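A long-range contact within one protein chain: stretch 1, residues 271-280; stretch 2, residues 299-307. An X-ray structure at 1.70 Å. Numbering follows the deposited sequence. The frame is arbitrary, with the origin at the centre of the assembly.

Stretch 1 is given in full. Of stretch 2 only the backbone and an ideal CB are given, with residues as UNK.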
# COMPACT_ATOMS: atom_id res chain seq x y z
N LEU A 271 2.47 11.56 0.69
CA LEU A 271 1.53 11.78 -0.40
C LEU A 271 1.54 13.20 -0.94
O LEU A 271 1.62 13.41 -2.15
CB LEU A 271 0.11 11.41 0.03
CG LEU A 271 -0.97 11.61 -1.03
CD1 LEU A 271 -0.69 10.73 -2.25
CD2 LEU A 271 -2.32 11.26 -0.42
N THR A 272 1.47 14.19 -0.05
CA THR A 272 1.46 15.58 -0.50
C THR A 272 2.80 16.01 -1.09
O THR A 272 2.84 16.77 -2.06
CB THR A 272 1.07 16.54 0.64
OG1 THR A 272 1.96 16.38 1.75
CG2 THR A 272 -0.35 16.25 1.09
N THR A 273 3.90 15.53 -0.51
CA THR A 273 5.23 15.87 -1.01
C THR A 273 5.38 15.33 -2.43
O THR A 273 5.87 16.02 -3.32
CB THR A 273 6.34 15.27 -0.12
OG1 THR A 273 6.30 15.88 1.19
CG2 THR A 273 7.72 15.52 -0.73
N LEU A 274 4.93 14.09 -2.65
CA LEU A 274 5.03 13.49 -3.98
C LEU A 274 4.03 14.11 -4.94
O LEU A 274 4.29 14.21 -6.14
CB LEU A 274 4.84 11.97 -3.91
CG LEU A 274 6.03 11.21 -3.29
CD1 LEU A 274 5.76 9.70 -3.35
CD2 LEU A 274 7.32 11.54 -4.03
N ALA A 275 2.88 14.54 -4.43
CA ALA A 275 1.89 15.16 -5.31
C ALA A 275 2.48 16.47 -5.83
O ALA A 275 2.36 16.79 -7.01
CB ALA A 275 0.59 15.44 -4.55
N LEU A 276 3.13 17.21 -4.94
CA LEU A 276 3.73 18.49 -5.32
C LEU A 276 4.84 18.27 -6.33
O LEU A 276 4.91 18.96 -7.34
CB LEU A 276 4.30 19.19 -4.09
CG LEU A 276 5.02 20.52 -4.35
CD1 LEU A 276 4.05 21.52 -4.97
CD2 LEU A 276 5.56 21.07 -3.04
N TYR A 277 5.72 17.32 -6.04
CA TYR A 277 6.84 17.02 -6.93
C TYR A 277 6.36 16.62 -8.32
O TYR A 277 6.85 17.14 -9.33
CB TYR A 277 7.69 15.90 -6.33
CG TYR A 277 8.84 15.48 -7.22
CD1 TYR A 277 8.88 14.20 -7.78
CD2 TYR A 277 9.87 16.37 -7.53
CE1 TYR A 277 9.92 13.82 -8.63
CE2 TYR A 277 10.91 16.00 -8.37
CZ TYR A 277 10.93 14.73 -8.92
OH TYR A 277 11.95 14.37 -9.78
N ARG A 278 5.41 15.70 -8.39
CA ARG A 278 4.91 15.24 -9.69
C ARG A 278 4.19 16.36 -10.43
O ARG A 278 4.32 16.48 -11.65
CB ARG A 278 3.98 14.03 -9.50
CG ARG A 278 4.73 12.75 -9.17
CD ARG A 278 3.81 11.64 -8.65
NE ARG A 278 2.92 11.06 -9.66
CZ ARG A 278 3.30 10.25 -10.65
NH1 ARG A 278 4.58 9.91 -10.78
NH2 ARG A 278 2.40 9.75 -11.49
N PHE A 279 3.45 17.19 -9.70
CA PHE A 279 2.75 18.30 -10.34
C PHE A 279 3.76 19.26 -10.95
O PHE A 279 3.59 19.73 -12.07
CB PHE A 279 1.90 19.06 -9.32
CG PHE A 279 1.30 20.31 -9.88
CD1 PHE A 279 0.13 20.27 -10.62
CD2 PHE A 279 1.93 21.54 -9.69
CE1 PHE A 279 -0.40 21.43 -11.18
CE2 PHE A 279 1.41 22.70 -10.24
CZ PHE A 279 0.24 22.64 -10.99
N ARG A 280 4.82 19.56 -10.20
CA ARG A 280 5.83 20.49 -10.68
C ARG A 280 6.62 19.91 -11.86
O ARG A 280 7.20 20.66 -12.64
CB ARG A 280 6.77 20.91 -9.54
CG ARG A 280 6.06 21.76 -8.48
CD ARG A 280 6.93 22.09 -7.27
NE ARG A 280 7.95 23.11 -7.53
CZ ARG A 280 8.68 23.68 -6.58
NH1 ARG A 280 8.51 23.33 -5.31
NH2 ARG A 280 9.59 24.60 -6.89
N UNK A 299 -6.14 21.44 -0.41
CA UNK A 299 -5.65 22.81 -0.43
C UNK A 299 -4.56 22.99 -1.49
O UNK A 299 -4.55 23.98 -2.22
CB UNK A 299 -5.12 23.20 0.95
N UNK A 300 -3.65 22.02 -1.59
CA UNK A 300 -2.58 22.12 -2.58
C UNK A 300 -3.20 22.18 -3.97
O UNK A 300 -2.77 22.97 -4.82
CB UNK A 300 -1.61 20.94 -2.47
N UNK A 301 -4.22 21.37 -4.19
CA UNK A 301 -4.89 21.35 -5.48
C UNK A 301 -5.59 22.65 -5.82
O UNK A 301 -5.58 23.08 -6.97
CB UNK A 301 -5.91 20.21 -5.51
N UNK A 302 -6.21 23.29 -4.83
CA UNK A 302 -6.89 24.55 -5.09
C UNK A 302 -5.87 25.66 -5.30
O UNK A 302 -6.06 26.55 -6.13
CB UNK A 302 -7.84 24.90 -3.94
N UNK A 303 -4.77 25.60 -4.54
CA UNK A 303 -3.72 26.61 -4.62
C UNK A 303 -2.92 26.56 -5.92
O UNK A 303 -2.67 27.59 -6.55
CB UNK A 303 -2.77 26.45 -3.43
N UNK A 304 -2.51 25.36 -6.33
CA UNK A 304 -1.70 25.20 -7.54
C UNK A 304 -2.45 24.91 -8.84
O UNK A 304 -1.88 25.10 -9.92
CB UNK A 304 -0.70 24.07 -7.31
N UNK A 305 -3.68 24.44 -8.75
CA UNK A 305 -4.44 24.20 -9.96
C UNK A 305 -4.71 22.78 -10.45
O UNK A 305 -4.61 22.52 -11.65
CB UNK A 305 -3.72 24.93 -11.09
N UNK A 306 -5.04 21.86 -9.55
CA UNK A 306 -5.37 20.50 -9.96
C UNK A 306 -6.53 19.97 -9.13
O UNK A 306 -6.66 20.28 -7.95
CB UNK A 306 -4.15 19.58 -9.83
N UNK A 307 -7.39 19.18 -9.77
CA UNK A 307 -8.55 18.65 -9.08
C UNK A 307 -8.21 17.58 -8.07
O UNK A 307 -7.16 16.94 -8.16
CB UNK A 307 -9.55 18.09 -10.10

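Stretch 1 is a helix whose Thr272, Ala275, Leu276 and Phe279 form the surface met by stretch 2, an almost wholly apolar strip with no charged group on it. The helix axes run at 23° to each other in nearly the same direction and come no closer than 11.2 Å, so side chains must span the gap.

Position 299 is helical, and nothing of stretch 1 lies within 5.5 Å of its ideal CB. Stretch 1 sets no rule here, and any helix-tolerant residue would do. It is Arg299, which serves its own stretch.

At position 300 the CA-to-CB bond points toward stretch 1, yet the ideal CB still has no neighbour there within 5.5 Å. The CA lies 7.8 Å from the CA of Leu276, the nearest register point, and the space between is lined by the CB atoms of Ala275 and Leu276 and the backbone of Thr272. A side chain long enough to cross and apolar at its tip is wanted: leucine, methionine, perhaps isoleucine. Leu300 fills it. Its CD2 reaches 3.9 Å from Thr272 O, 4.1 Å from Leu276 CB and 4.4 Å from Ala275 CB. The carbonyl contact is packing alone, CD2 being a methyl; Thr272 O accepts its hydrogen bond from Leu276 N.

Position 301 has a different constraint, set by its own stretch: an ideal CB would sit 2.6 Å from the carbonyl O of 306. Glycine is the fitting choice, and Gly301 is found; its own O accepts hydrogen bonds from the N atoms of 305 and 306 as the helix finishes.

Positions 302 and 303 are out of reach of stretch 1, which leaves polar or charged residues free to sit there. They are Glu302, whose OE2 forms a salt bridge with Arg299 NE at 3.5 Å, and Arg303.

Position 304 returns to the interface, its CB directed toward stretch 1 and the ideal CB 3.9 Å from Phe279 CE2. Leu276 CD1 is also in range of a longer apolar tip, so leucine or methionine would suit, and a smaller apolar residue could still meet the ring. Leu304 does both: CB lies 3.8 Å from Phe279 CE2, and CD1 lies 3.4 Å from Leu276 CD1. Its backbone O also approaches Phe279 CZ at 3.4 Å.

Position 305 has phi/psi of 107/42. A CB here would be jammed against the preceding carbonyl O, which by itself calls for glycine. Gly305 answers, and its O passes 4.4 Å from Phe279 CE1.

At position 306, phi/psi of -140/144 is extended, and CB points toward Phe279, with the ideal CB 4.4 Å from CE1. A large apolar residue, aromatic or aliphatic, could cover that ring. Phe306, chi1 p, brings CD1 to 3.7 Å from Phe279 CD1; the ring centroids are 5.5 Å apart and the planes meet obliquely at 39°.

Position 307 is beyond reach, with room for a CB. It is Gly307.

Stretch 2 (299-307) RLGERLGFG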
# COMPACT_ATOMS: atom_id res chain seq x y z
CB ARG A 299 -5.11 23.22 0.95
CG ARG A 299 -4.50 24.63 1.02
CD ARG A 299 -5.49 25.72 0.62
NE ARG A 299 -6.53 25.95 1.62
CZ ARG A 299 -6.35 26.63 2.76
NH1 ARG A 299 -5.17 27.15 3.05
NH2 ARG A 299 -7.37 26.78 3.60
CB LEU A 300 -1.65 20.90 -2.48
CG LEU A 300 -0.34 20.96 -3.28
CD1 LEU A 300 0.56 22.07 -2.73
CD2 LEU A 300 0.37 19.62 -3.20
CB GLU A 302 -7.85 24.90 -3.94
CG GLU A 302 -7.17 25.42 -2.68
CD GLU A 302 -8.17 25.74 -1.58
OE1 GLU A 302 -8.83 24.79 -1.09
OE2 GLU A 302 -8.29 26.93 -1.20
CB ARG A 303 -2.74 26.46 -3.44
CG ARG A 303 -3.22 27.04 -2.10
CD ARG A 303 -2.96 28.53 -2.00
NE ARG A 303 -3.47 29.14 -0.77
CZ ARG A 303 -2.74 29.45 0.30
NH1 ARG A 303 -1.43 29.21 0.31
NH2 ARG A 303 -3.31 30.02 1.35
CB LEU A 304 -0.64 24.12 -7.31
CG LEU A 304 0.32 24.40 -6.15
CD1 LEU A 304 1.37 23.31 -6.10
CD2 LEU A 304 0.98 25.77 -6.33
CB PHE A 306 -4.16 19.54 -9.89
CG PHE A 306 -3.59 19.35 -8.50
CD1 PHE A 306 -2.50 20.10 -8.07
CD2 PHE A 306 -4.10 18.36 -7.66
CE1 PHE A 306 -1.91 19.87 -6.83
CE2 PHE A 306 -3.52 18.13 -6.40
CZ PHE A 306 -2.43 18.88 -5.99
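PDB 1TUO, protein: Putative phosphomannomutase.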